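Long-range contacts in mandelate racemase/muconate lactonizing enzyme family protein (Roseovarius nubinhibens ISM, PDB 3U4F), which binds magnesium and, as a member of the enolase superfamily built on a TIM barrel, probably has hydro-lyase activity: residues Glu34-Val39 against Val53-Ser58; Thr61-His66 against Ala382-Arg387; Thr133-Ala138 against Gly329-Phe334; Ala165-Ala170 against Ala201-Ala206. One frame throughout, in Å; residues are numbered along the deposited sequence.

The four contacts fall into two pairs. Contacts 1 and 2 belong to the capping domain, which the two ends of the chain build together; their centres are 11 Å apart, and they meet where V53 and V39 pack on T61, C62 and L65. Both also reach the second subunit. Contacts 3 and 4 are in the barrel, with centres 13 Å apart, and share neighbouring strands: A138 O lies 2.8 Å from K167 N, and both touch the guanidine in the active site. Contact 1 comes nearest that site through Y56, whose side chain is about 9 Å from the guanidine. Contact 2 is the remote one, its centre 37 Å from that of contact 4.

Contact 1 of 4, residues Glu34-Val39 against Val53-Ser58; sequences EFVGFV and VSTYHS
S58 reaches into the backbone of F35-G37 from the first turn of its helix. Its CB sits 3.5 Å from both V36 C and G37 N, pressed against the peptide that joins them. With OG anti to the carbonyl carbon and beside the backbone N (chi1 -60°), the tip of the side chain comes to lie 3.2 Å from both V36 CA and F35 O. Its proton goes back into its own segment, in a 2.9 Å hydrogen bond from OG to S54 O that uses an in-plane lone pair of that carbonyl. This bond ties the loop at S54 to the first turn of the helix. G37 N, buried beneath the CB, finds no partner in the model.

Backbone bonds run along both flanks of the serine. Y56 N gives a straight bond to F35 O, S58 N a more bent one to E34 O, and V53 N binds G37 O at 3.1 Å. V53 also lays CG2 3.4 Å from G37 O, while its CG1 meets V39 CG2 at 3.8 Å, the two side chains crossing at about a right angle. Further along, V36 CG2 touches T55 CG2; T55 turns its hydroxyl to N310.

The segments join the start of strand 37-43 and the turn before it to the loop leading into helix 58-73, in the capping domain, which in this superfamily helps to close the active site. Strand 37-43 lies between strands 25-32 and 48-52 of the antiparallel sheet, helix 58-73 covers V53 and V39, and helix 98-119 also packs on V39.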
# COMPACT_ATOMS: atom_id res chain seq x y z
N GLU A 34 -16.86 4.13 11.33
CA GLU A 34 -15.41 4.27 11.26
C GLU A 34 -14.67 2.97 11.61
O GLU A 34 -13.48 2.86 11.36
CB GLU A 34 -14.90 5.44 12.11
CG GLU A 34 -15.25 6.82 11.52
CD GLU A 34 -14.94 7.99 12.48
OE1 GLU A 34 -14.36 7.73 13.56
OE2 GLU A 34 -15.27 9.15 12.15
N PHE A 35 -15.38 2.02 12.21
CA PHE A 35 -14.76 0.80 12.73
C PHE A 35 -14.95 -0.44 11.85
O PHE A 35 -14.08 -1.33 11.79
CB PHE A 35 -15.38 0.52 14.08
CG PHE A 35 -15.23 1.67 15.04
CD1 PHE A 35 -13.99 1.96 15.58
CD2 PHE A 35 -16.33 2.48 15.36
CE1 PHE A 35 -13.84 3.07 16.48
CE2 PHE A 35 -16.19 3.58 16.24
CZ PHE A 35 -14.94 3.87 16.79
N VAL A 36 -16.13 -0.56 11.27
CA VAL A 36 -16.46 -1.71 10.41
C VAL A 36 -17.50 -1.29 9.38
O VAL A 36 -18.32 -0.41 9.63
CB VAL A 36 -16.89 -2.95 11.26
CG1 VAL A 36 -18.16 -2.64 12.06
CG2 VAL A 36 -17.11 -4.21 10.35
N GLY A 37 -17.44 -1.92 8.22
CA GLY A 37 -18.40 -1.66 7.16
C GLY A 37 -18.76 -2.93 6.44
O GLY A 37 -17.91 -3.76 6.17
N PHE A 38 -20.04 -3.07 6.10
CA PHE A 38 -20.52 -4.22 5.37
C PHE A 38 -20.92 -3.86 3.96
O PHE A 38 -21.24 -2.70 3.68
CB PHE A 38 -21.70 -4.88 6.13
CG PHE A 38 -21.35 -5.21 7.56
CD1 PHE A 38 -20.56 -6.32 7.86
CD2 PHE A 38 -21.79 -4.38 8.60
CE1 PHE A 38 -20.22 -6.61 9.22
CE2 PHE A 38 -21.47 -4.65 9.94
CZ PHE A 38 -20.66 -5.76 10.24
N VAL A 39 -20.86 -4.86 3.07
CA VAL A 39 -21.07 -4.68 1.65
C VAL A 39 -22.19 -5.58 1.23
O VAL A 39 -22.21 -6.78 1.58
CB VAL A 39 -19.81 -5.07 0.83
CG1 VAL A 39 -20.03 -4.86 -0.67
CG2 VAL A 39 -18.62 -4.27 1.32
N VAL A 53 -15.82 -5.26 4.50
CA VAL A 53 -14.46 -4.75 4.31
C VAL A 53 -13.64 -4.97 5.59
O VAL A 53 -14.18 -5.21 6.68
CB VAL A 53 -14.47 -3.24 3.91
CG1 VAL A 53 -15.22 -3.03 2.57
CG2 VAL A 53 -15.06 -2.37 5.04
N SER A 54 -12.32 -4.84 5.49
CA SER A 54 -11.54 -4.89 6.71
C SER A 54 -12.00 -3.85 7.73
O SER A 54 -12.41 -2.73 7.36
CB SER A 54 -10.04 -4.69 6.43
OG SER A 54 -9.38 -4.68 7.68
N THR A 55 -11.94 -4.23 9.01
CA THR A 55 -12.13 -3.30 10.12
C THR A 55 -10.99 -2.29 10.15
O THR A 55 -9.95 -2.52 9.53
CB THR A 55 -12.14 -4.03 11.47
OG1 THR A 55 -11.03 -4.94 11.52
CG2 THR A 55 -13.46 -4.82 11.63
N TYR A 56 -11.30 -1.16 10.79
CA TYR A 56 -10.42 -0.04 11.16
C TYR A 56 -10.36 0.96 10.00
O TYR A 56 -9.92 0.63 8.90
CB TYR A 56 -9.04 -0.48 11.64
CG TYR A 56 -9.09 -1.54 12.74
CD1 TYR A 56 -9.61 -1.24 14.00
CD2 TYR A 56 -8.61 -2.84 12.51
CE1 TYR A 56 -9.66 -2.23 15.02
CE2 TYR A 56 -8.64 -3.82 13.52
CZ TYR A 56 -9.16 -3.50 14.76
OH TYR A 56 -9.20 -4.49 15.73
N HIS A 57 -10.88 2.16 10.27
CA HIS A 57 -11.03 3.19 9.24
C HIS A 57 -11.86 2.68 8.05
O HIS A 57 -11.61 2.99 6.90
CB HIS A 57 -9.64 3.77 8.85
CG HIS A 57 -8.84 4.24 10.03
ND1 HIS A 57 -7.49 3.97 10.20
CD2 HIS A 57 -9.23 4.90 11.15
CE1 HIS A 57 -7.08 4.46 11.36
NE2 HIS A 57 -8.11 5.02 11.96
N SER A 58 -12.91 1.90 8.37
CA SER A 58 -13.70 1.25 7.33
C SER A 58 -14.45 2.26 6.47
O SER A 58 -14.78 1.96 5.34
CB SER A 58 -14.69 0.27 7.95
OG SER A 58 -13.97 -0.71 8.68

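Contact 2 of 4, residues Thr61-His66 against Ala382-Arg387; sequences TCEVLH and AYKVSR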
# COMPACT_ATOMS: atom_id res chain seq x y z
N THR A 61 -12.08 3.06 3.78
CA THR A 61 -12.10 1.88 2.92
C THR A 61 -13.33 1.84 2.02
O THR A 61 -13.24 1.52 0.83
CB THR A 61 -11.99 0.59 3.77
OG1 THR A 61 -10.77 0.67 4.52
CG2 THR A 61 -11.96 -0.68 2.88
N CYS A 62 -14.50 2.14 2.59
CA CYS A 62 -15.70 2.13 1.76
C CYS A 62 -15.66 3.24 0.66
O CYS A 62 -16.17 3.05 -0.44
CB CYS A 62 -16.94 2.27 2.65
SG CYS A 62 -17.28 0.73 3.59
N GLU A 63 -15.07 4.40 0.97
CA GLU A 63 -14.93 5.41 -0.09
C GLU A 63 -14.02 4.88 -1.24
O GLU A 63 -14.32 5.08 -2.40
CB GLU A 63 -14.41 6.72 0.47
CG GLU A 63 -14.45 7.90 -0.53
CD GLU A 63 -15.87 8.30 -0.95
OE1 GLU A 63 -16.79 8.16 -0.13
OE2 GLU A 63 -16.05 8.74 -2.11
N VAL A 64 -12.92 4.22 -0.88
CA VAL A 64 -12.01 3.62 -1.86
C VAL A 64 -12.76 2.56 -2.67
O VAL A 64 -12.59 2.42 -3.91
CB VAL A 64 -10.78 3.00 -1.12
CG1 VAL A 64 -9.96 2.14 -2.06
CG2 VAL A 64 -9.93 4.07 -0.51
N LEU A 65 -13.61 1.80 -1.99
CA LEU A 65 -14.40 0.78 -2.68
C LEU A 65 -15.23 1.43 -3.79
O LEU A 65 -15.20 0.97 -4.95
CB LEU A 65 -15.31 0.04 -1.68
CG LEU A 65 -15.95 -1.28 -2.18
CD1 LEU A 65 -16.40 -2.15 -1.00
CD2 LEU A 65 -17.13 -0.94 -3.04
N HIS A 66 -15.98 2.47 -3.45
CA HIS A 66 -16.85 3.12 -4.45
C HIS A 66 -16.02 3.84 -5.52
O HIS A 66 -16.35 3.80 -6.71
CB HIS A 66 -17.87 4.05 -3.79
CG HIS A 66 -18.93 3.31 -3.03
ND1 HIS A 66 -19.93 2.60 -3.66
CD2 HIS A 66 -19.12 3.14 -1.70
CE1 HIS A 66 -20.69 2.01 -2.74
NE2 HIS A 66 -20.22 2.33 -1.55
N ALA A 382 -23.77 4.63 7.87
CA ALA A 382 -23.67 5.48 6.69
C ALA A 382 -23.79 4.60 5.44
O ALA A 382 -23.07 3.63 5.29
CB ALA A 382 -22.34 6.23 6.72
N TYR A 383 -24.73 4.94 4.57
CA TYR A 383 -25.00 4.20 3.37
C TYR A 383 -24.47 4.89 2.14
O TYR A 383 -24.60 6.12 1.99
CB TYR A 383 -26.52 4.04 3.21
CG TYR A 383 -27.04 3.46 1.93
CD1 TYR A 383 -26.96 2.09 1.70
CD2 TYR A 383 -27.67 4.26 0.97
CE1 TYR A 383 -27.45 1.55 0.57
CE2 TYR A 383 -28.17 3.72 -0.19
CZ TYR A 383 -28.07 2.35 -0.38
OH TYR A 383 -28.58 1.76 -1.52
N LYS A 384 -23.92 4.07 1.24
CA LYS A 384 -23.48 4.55 -0.06
C LYS A 384 -23.73 3.49 -1.11
O LYS A 384 -23.54 2.28 -0.87
CB LYS A 384 -21.98 4.93 -0.00
CG LYS A 384 -21.51 5.80 -1.17
CD LYS A 384 -20.13 6.40 -0.84
CE LYS A 384 -19.98 7.85 -1.37
NZ LYS A 384 -20.00 7.91 -2.84
N VAL A 385 -24.13 3.92 -2.30
CA VAL A 385 -24.38 2.96 -3.39
C VAL A 385 -23.76 3.38 -4.71
O VAL A 385 -23.71 4.57 -5.03
CB VAL A 385 -25.93 2.67 -3.54
CG1 VAL A 385 -26.72 3.97 -3.86
CG2 VAL A 385 -26.19 1.61 -4.58
N SER A 386 -23.25 2.39 -5.43
CA SER A 386 -22.84 2.52 -6.82
C SER A 386 -23.62 1.52 -7.64
O SER A 386 -23.76 0.34 -7.25
CB SER A 386 -21.35 2.24 -6.98
OG SER A 386 -20.57 3.20 -6.29
N ARG A 387 -24.14 1.98 -8.78
CA ARG A 387 -24.87 1.10 -9.73
C ARG A 387 -24.25 1.06 -11.13
O ARG A 387 -23.65 2.04 -11.56
CB ARG A 387 -26.33 1.57 -9.87
CG ARG A 387 -27.06 1.58 -8.57
CD ARG A 387 -28.54 1.93 -8.77
NE ARG A 387 -29.08 2.43 -7.51
CZ ARG A 387 -29.65 1.67 -6.59
NH1 ARG A 387 -29.75 0.36 -6.80
NH2 ARG A 387 -30.11 2.21 -5.47
O HOH W 1 -18.67 3.89 -8.03
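H66 and S386 share the strongest polar link here: ND1 and OG are 2.8 Å apart, with the hydroxyl at the edge of the imidazole and near its plane. Either atom could be the donor. A water ties the same pair a second time, giving a proton to H66 O at 2.7 Å and also hydrogen-bonding S386 OG, so the serine oxygen holds both the ring and, through the water, the backbone of the helix. On the far side of the imidazole, NE2 hydrogen-bonds T30 OG1 of strand 25-32; both nitrogens are engaged, which should hold the ring's rotation.

Over one face of the imidazole lies the stem of K384. Its CG stands 3.8 Å from the ring centroid, 21° off the normal, in a CH-pi contact, and CD comes to 3.5 Å from H66 CD2. The two side chains slide past each other in opposite directions. A bend at chi3 then carries K384 CE over to E63, 3.4 Å from its OE1, and chi4 sets NZ. The charges themselves stay apart, E63 OE2 and K384 NZ being 4.1 Å from each other, and OE2 forms its salt bridge with R67 instead.

Replacing H66 by an alanine would probably leave S386 OG and T30 OG1 without their ring partner and strip the support from the lysine stem.

Residues 61-66 of helix 58-73 run nearly parallel to strand 382-387 (axes 9.5 Å apart, inclined by 14°), which is an outermost strand of the antiparallel sheet and pairs with strand 25-32. Helix 98-119 packs on L65.

Contact 3 of 4, residues Thr133-Ala138 against Gly329-Phe334; sequences TIRAYA and GKYLEF. With GAI (guanidine), chain F.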
# COMPACT_ATOMS: atom_id res chain seq x y z
N THR A 133 -16.37 -28.36 12.83
CA THR A 133 -15.72 -27.61 13.88
C THR A 133 -14.27 -27.27 13.51
O THR A 133 -13.68 -27.90 12.62
CB THR A 133 -15.66 -28.43 15.18
OG1 THR A 133 -15.02 -29.66 14.87
CG2 THR A 133 -17.09 -28.72 15.72
N ILE A 134 -13.72 -26.29 14.22
CA ILE A 134 -12.34 -25.81 14.07
C ILE A 134 -11.81 -25.54 15.46
O ILE A 134 -12.40 -24.78 16.25
CB ILE A 134 -12.26 -24.46 13.28
CG1 ILE A 134 -12.96 -24.55 11.94
CG2 ILE A 134 -10.80 -24.08 12.97
CD1 ILE A 134 -14.38 -24.04 11.96
N ARG A 135 -10.64 -26.10 15.75
CA ARG A 135 -9.95 -25.82 16.99
C ARG A 135 -9.64 -24.35 17.05
O ARG A 135 -9.16 -23.79 16.07
CB ARG A 135 -8.61 -26.57 17.03
CG ARG A 135 -7.85 -26.39 18.35
CD ARG A 135 -6.57 -27.21 18.31
NE ARG A 135 -5.79 -27.06 19.54
CZ ARG A 135 -4.50 -27.39 19.64
NH1 ARG A 135 -3.84 -27.83 18.58
NH2 ARG A 135 -3.87 -27.23 20.79
N ALA A 136 -9.88 -23.73 18.21
CA ALA A 136 -9.56 -22.29 18.33
C ALA A 136 -8.44 -22.07 19.33
O ALA A 136 -8.30 -22.84 20.30
CB ALA A 136 -10.79 -21.52 18.76
N TYR A 137 -7.62 -21.04 19.12
CA TYR A 137 -6.75 -20.59 20.19
C TYR A 137 -7.22 -19.25 20.75
O TYR A 137 -7.64 -18.38 19.99
CB TYR A 137 -5.27 -20.57 19.78
CG TYR A 137 -4.80 -19.49 18.79
CD1 TYR A 137 -4.34 -18.26 19.25
CD2 TYR A 137 -4.70 -19.78 17.42
CE1 TYR A 137 -3.86 -17.28 18.34
CE2 TYR A 137 -4.21 -18.85 16.51
CZ TYR A 137 -3.78 -17.60 16.98
OH TYR A 137 -3.27 -16.66 16.08
N ALA A 138 -7.16 -19.12 22.07
CA ALA A 138 -7.49 -17.89 22.79
C ALA A 138 -6.38 -16.86 22.56
O ALA A 138 -5.24 -17.08 22.93
CB ALA A 138 -7.65 -18.18 24.27
N GLY A 329 -3.79 -24.79 8.90
CA GLY A 329 -3.00 -24.88 10.13
C GLY A 329 -3.77 -25.44 11.33
O GLY A 329 -4.86 -26.02 11.18
N LYS A 330 -3.23 -25.23 12.53
CA LYS A 330 -3.68 -25.99 13.70
C LYS A 330 -4.97 -25.48 14.32
O LYS A 330 -5.64 -26.20 15.05
CB LYS A 330 -2.60 -26.04 14.78
CG LYS A 330 -1.32 -26.77 14.35
CD LYS A 330 -0.22 -26.58 15.41
CE LYS A 330 1.02 -27.43 15.09
NZ LYS A 330 2.09 -27.08 16.10
N TYR A 331 -5.28 -24.21 14.07
CA TYR A 331 -6.30 -23.53 14.85
C TYR A 331 -6.65 -22.15 14.30
O TYR A 331 -5.89 -21.53 13.56
CB TYR A 331 -5.95 -23.40 16.36
CG TYR A 331 -4.45 -23.39 16.66
CD1 TYR A 331 -3.93 -24.17 17.68
CD2 TYR A 331 -3.58 -22.58 15.92
CE1 TYR A 331 -2.53 -24.15 17.96
CE2 TYR A 331 -2.18 -22.57 16.17
CZ TYR A 331 -1.68 -23.38 17.18
OH TYR A 331 -0.33 -23.37 17.42
N LEU A 332 -7.85 -21.74 14.70
CA LEU A 332 -8.44 -20.44 14.45
C LEU A 332 -7.98 -19.45 15.51
O LEU A 332 -8.17 -19.70 16.69
CB LEU A 332 -9.96 -20.62 14.57
CG LEU A 332 -10.81 -19.35 14.54
CD1 LEU A 332 -10.87 -18.86 13.09
CD2 LEU A 332 -12.22 -19.61 15.09
N GLU A 333 -7.43 -18.30 15.10
CA GLU A 333 -7.19 -17.19 16.03
C GLU A 333 -8.52 -16.64 16.55
O GLU A 333 -9.36 -16.21 15.78
CB GLU A 333 -6.43 -16.05 15.38
CG GLU A 333 -6.14 -14.98 16.43
CD GLU A 333 -5.17 -13.93 15.99
OE1 GLU A 333 -4.92 -13.80 14.78
OE2 GLU A 333 -4.65 -13.24 16.91
N PHE A 334 -8.69 -16.66 17.87
CA PHE A 334 -9.96 -16.26 18.46
C PHE A 334 -9.69 -15.24 19.53
O PHE A 334 -9.22 -15.57 20.62
CB PHE A 334 -10.70 -17.46 19.06
CG PHE A 334 -12.13 -17.13 19.44
CD1 PHE A 334 -13.16 -17.25 18.50
CD2 PHE A 334 -12.43 -16.67 20.72
CE1 PHE A 334 -14.48 -16.92 18.84
CE2 PHE A 334 -13.75 -16.32 21.07
CZ PHE A 334 -14.76 -16.45 20.15
C GAI F . -2.19 -11.11 15.87
N1 GAI F . -3.30 -10.98 16.53
N2 GAI F . -1.28 -10.08 15.65
N3 GAI F . -1.87 -12.28 15.29
O HOH W 2 -4.91 -28.56 15.77
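I134 and L332 touch at the apolar centre, CG2 of the isoleucine 3.9 Å from CB of the leucine, both packing on helix 313-322. A136 CB continues this face, 4.1 Å from F334 CB. On the other face Y137 turns an edge toward the face of Y331, an offset edge-to-face pair with centroids 5.1 Å apart and planes at 72°. CG of Y137 sits between the backbone N and the carbonyl carbon (chi1 71°), which lays the ring across the next strand and brings E333 CA over its face, 3.7 Å from the centroid.

The two strands run parallel, joined by L332 N to R135 O, Y137 N to L332 O and F334 N to Y137 O. They are the first and last strands of the barrel, and their pairing closes it, as in the (β/α)7β barrels of the enolase superfamily.

Beyond the rings, Y137 OH hydrogen-bonds K167 NZ. An alanine in place of Y137 is likely to cost that amine a partner and to leave the face of Y331 without its aromatic neighbour.

R135, fully extended, runs alongside Y331, whose CD1 lies over one guanidinium face. Its NE pairs with D164, and a water links NH1 to K330 O. At the active-site end, E333 OE2 accepts a 2.7 Å hydrogen bond from N1 of the guanidine and another from S139 OG, while C308 N binds OE1.

Contact 4 of 4, residues Ala165-Ala170 against Ala201-Ala206; sequences AFKVRA and ALLIDA. With MG (magnesium ion), chain E; GAI (guanidine), chain F.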
# COMPACT_ATOMS: atom_id res chain seq x y z
N ALA A 165 -5.27 -24.01 23.65
CA ALA A 165 -4.20 -23.25 22.98
C ALA A 165 -4.39 -21.77 23.28
O ALA A 165 -5.53 -21.27 23.32
CB ALA A 165 -4.27 -23.49 21.47
N PHE A 166 -3.29 -21.05 23.49
CA PHE A 166 -3.34 -19.69 24.04
C PHE A 166 -2.19 -18.87 23.47
O PHE A 166 -1.05 -19.33 23.46
CB PHE A 166 -3.21 -19.70 25.58
CG PHE A 166 -4.18 -20.63 26.27
CD1 PHE A 166 -5.39 -20.16 26.75
CD2 PHE A 166 -3.86 -21.97 26.43
CE1 PHE A 166 -6.29 -21.03 27.38
CE2 PHE A 166 -4.75 -22.86 27.03
CZ PHE A 166 -5.98 -22.38 27.50
N LYS A 167 -2.49 -17.66 22.99
CA LYS A 167 -1.43 -16.80 22.45
C LYS A 167 -1.31 -15.52 23.27
O LYS A 167 -2.32 -14.85 23.54
CB LYS A 167 -1.64 -16.48 20.95
CG LYS A 167 -0.47 -15.71 20.33
CD LYS A 167 -0.57 -15.64 18.81
CE LYS A 167 -1.43 -14.47 18.38
NZ LYS A 167 -1.50 -14.49 16.89
N VAL A 168 -0.07 -15.17 23.65
CA VAL A 168 0.21 -13.93 24.38
C VAL A 168 1.23 -13.10 23.59
O VAL A 168 1.67 -13.51 22.52
CB VAL A 168 0.71 -14.23 25.83
CG1 VAL A 168 -0.31 -15.05 26.57
CG2 VAL A 168 2.03 -14.93 25.78
N ARG A 169 1.57 -11.92 24.09
CA ARG A 169 2.42 -11.00 23.35
C ARG A 169 3.83 -10.94 23.94
O ARG A 169 3.99 -10.99 25.15
CB ARG A 169 1.81 -9.60 23.40
CG ARG A 169 0.38 -9.55 22.87
CD ARG A 169 0.36 -9.69 21.33
NE ARG A 169 -0.93 -10.26 20.88
CZ ARG A 169 -1.26 -10.42 19.60
NH1 ARG A 169 -0.44 -9.97 18.65
NH2 ARG A 169 -2.40 -11.02 19.29
N ALA A 170 4.83 -10.80 23.07
CA ALA A 170 6.23 -10.53 23.46
C ALA A 170 6.64 -9.14 23.00
O ALA A 170 6.08 -8.60 22.05
CB ALA A 170 7.14 -11.54 22.81
N ALA A 201 -1.12 -25.88 24.40
CA ALA A 201 -0.31 -25.28 23.33
C ALA A 201 -0.13 -23.79 23.63
O ALA A 201 -1.12 -23.06 23.92
CB ALA A 201 -0.95 -25.49 21.98
N LEU A 202 1.11 -23.33 23.60
CA LEU A 202 1.39 -21.94 23.89
C LEU A 202 2.04 -21.26 22.69
O LEU A 202 3.02 -21.76 22.12
CB LEU A 202 2.25 -21.78 25.14
CG LEU A 202 1.68 -22.30 26.47
CD1 LEU A 202 2.75 -22.22 27.59
CD2 LEU A 202 0.37 -21.56 26.89
N LEU A 203 1.47 -20.11 22.31
CA LEU A 203 1.89 -19.35 21.13
C LEU A 203 2.28 -17.96 21.61
O LEU A 203 1.80 -17.49 22.63
CB LEU A 203 0.70 -19.20 20.16
CG LEU A 203 -0.03 -20.39 19.55
CD1 LEU A 203 -0.94 -21.13 20.53
CD2 LEU A 203 -0.90 -19.87 18.33
N ILE A 204 3.14 -17.27 20.86
CA ILE A 204 3.47 -15.90 21.23
C ILE A 204 3.61 -15.10 19.96
O ILE A 204 3.91 -15.65 18.89
CB ILE A 204 4.78 -15.82 22.12
CG1 ILE A 204 4.85 -14.50 22.91
CG2 ILE A 204 6.03 -16.10 21.29
CD1 ILE A 204 5.75 -14.64 24.20
N ASP A 205 3.44 -13.79 20.08
CA ASP A 205 3.48 -12.93 18.90
C ASP A 205 4.27 -11.68 19.32
O ASP A 205 3.91 -11.03 20.29
CB ASP A 205 2.04 -12.57 18.54
CG ASP A 205 1.89 -11.91 17.17
OD1 ASP A 205 2.85 -11.29 16.69
OD2 ASP A 205 0.79 -12.04 16.56
N ALA A 206 5.34 -11.38 18.58
CA ALA A 206 6.24 -10.25 18.89
C ALA A 206 5.91 -9.00 18.09
O ALA A 206 6.56 -7.96 18.24
CB ALA A 206 7.70 -10.67 18.63
MG MG E . 0.05 -11.49 14.65
C GAI F . -2.19 -11.11 15.87
N1 GAI F . -3.30 -10.98 16.53
N2 GAI F . -1.28 -10.08 15.65
N3 GAI F . -1.87 -12.28 15.29
O HOH W 3 1.75 -10.51 14.39
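R169 and D205 lie side by side and point the same way into the barrel, their guanidinium and carboxylate planes 26° apart. The carboxylate is stepped off the guanidinium plane: D205 CB lies over one of its faces, and R169 NH1, 3.2 Å from D205 OD2, approaches by charge more than by a directed bond. K167 comes in obliquely on the same face. Its stem crosses L203 at about a right angle, CB to CB 3.7 Å, and a bend at chi3 (86°) swings NZ toward D205 OD2 in a salt bridge whose hydrogen bond is weak at 3.4 Å. Beyond Y137, NZ has a further salt bridge to E231.

D205 OD2 binds the magnesium ion at 2.1 Å, with E231, E257, a water and two nitrogens of the guanidine completing the shell. N3 of that guanidine is 2.8 Å from K167 NZ, and its N1 is 2.9 Å from R169 NH2, which meets it edge on. Two basic side chains beside a bound metal suggest a pocket for an acid, as in relatives. D205 OD1 accepts from N207 N and lies 2.7 Å from the metal's water, which probably donates to it.

The strands pair in parallel through five backbone bonds, from F166 N-A201 O to A170 N-D205 O. On the face that meets helix 184-196, V168 CG2 packs on I204 CG1, and just past the strand end A170 CB meets I204 CD1 at 3.7 Å. That helix links the two strands in a beta-alpha-beta crossover; strand 132-139 flanks the first, strand 229-231 the second.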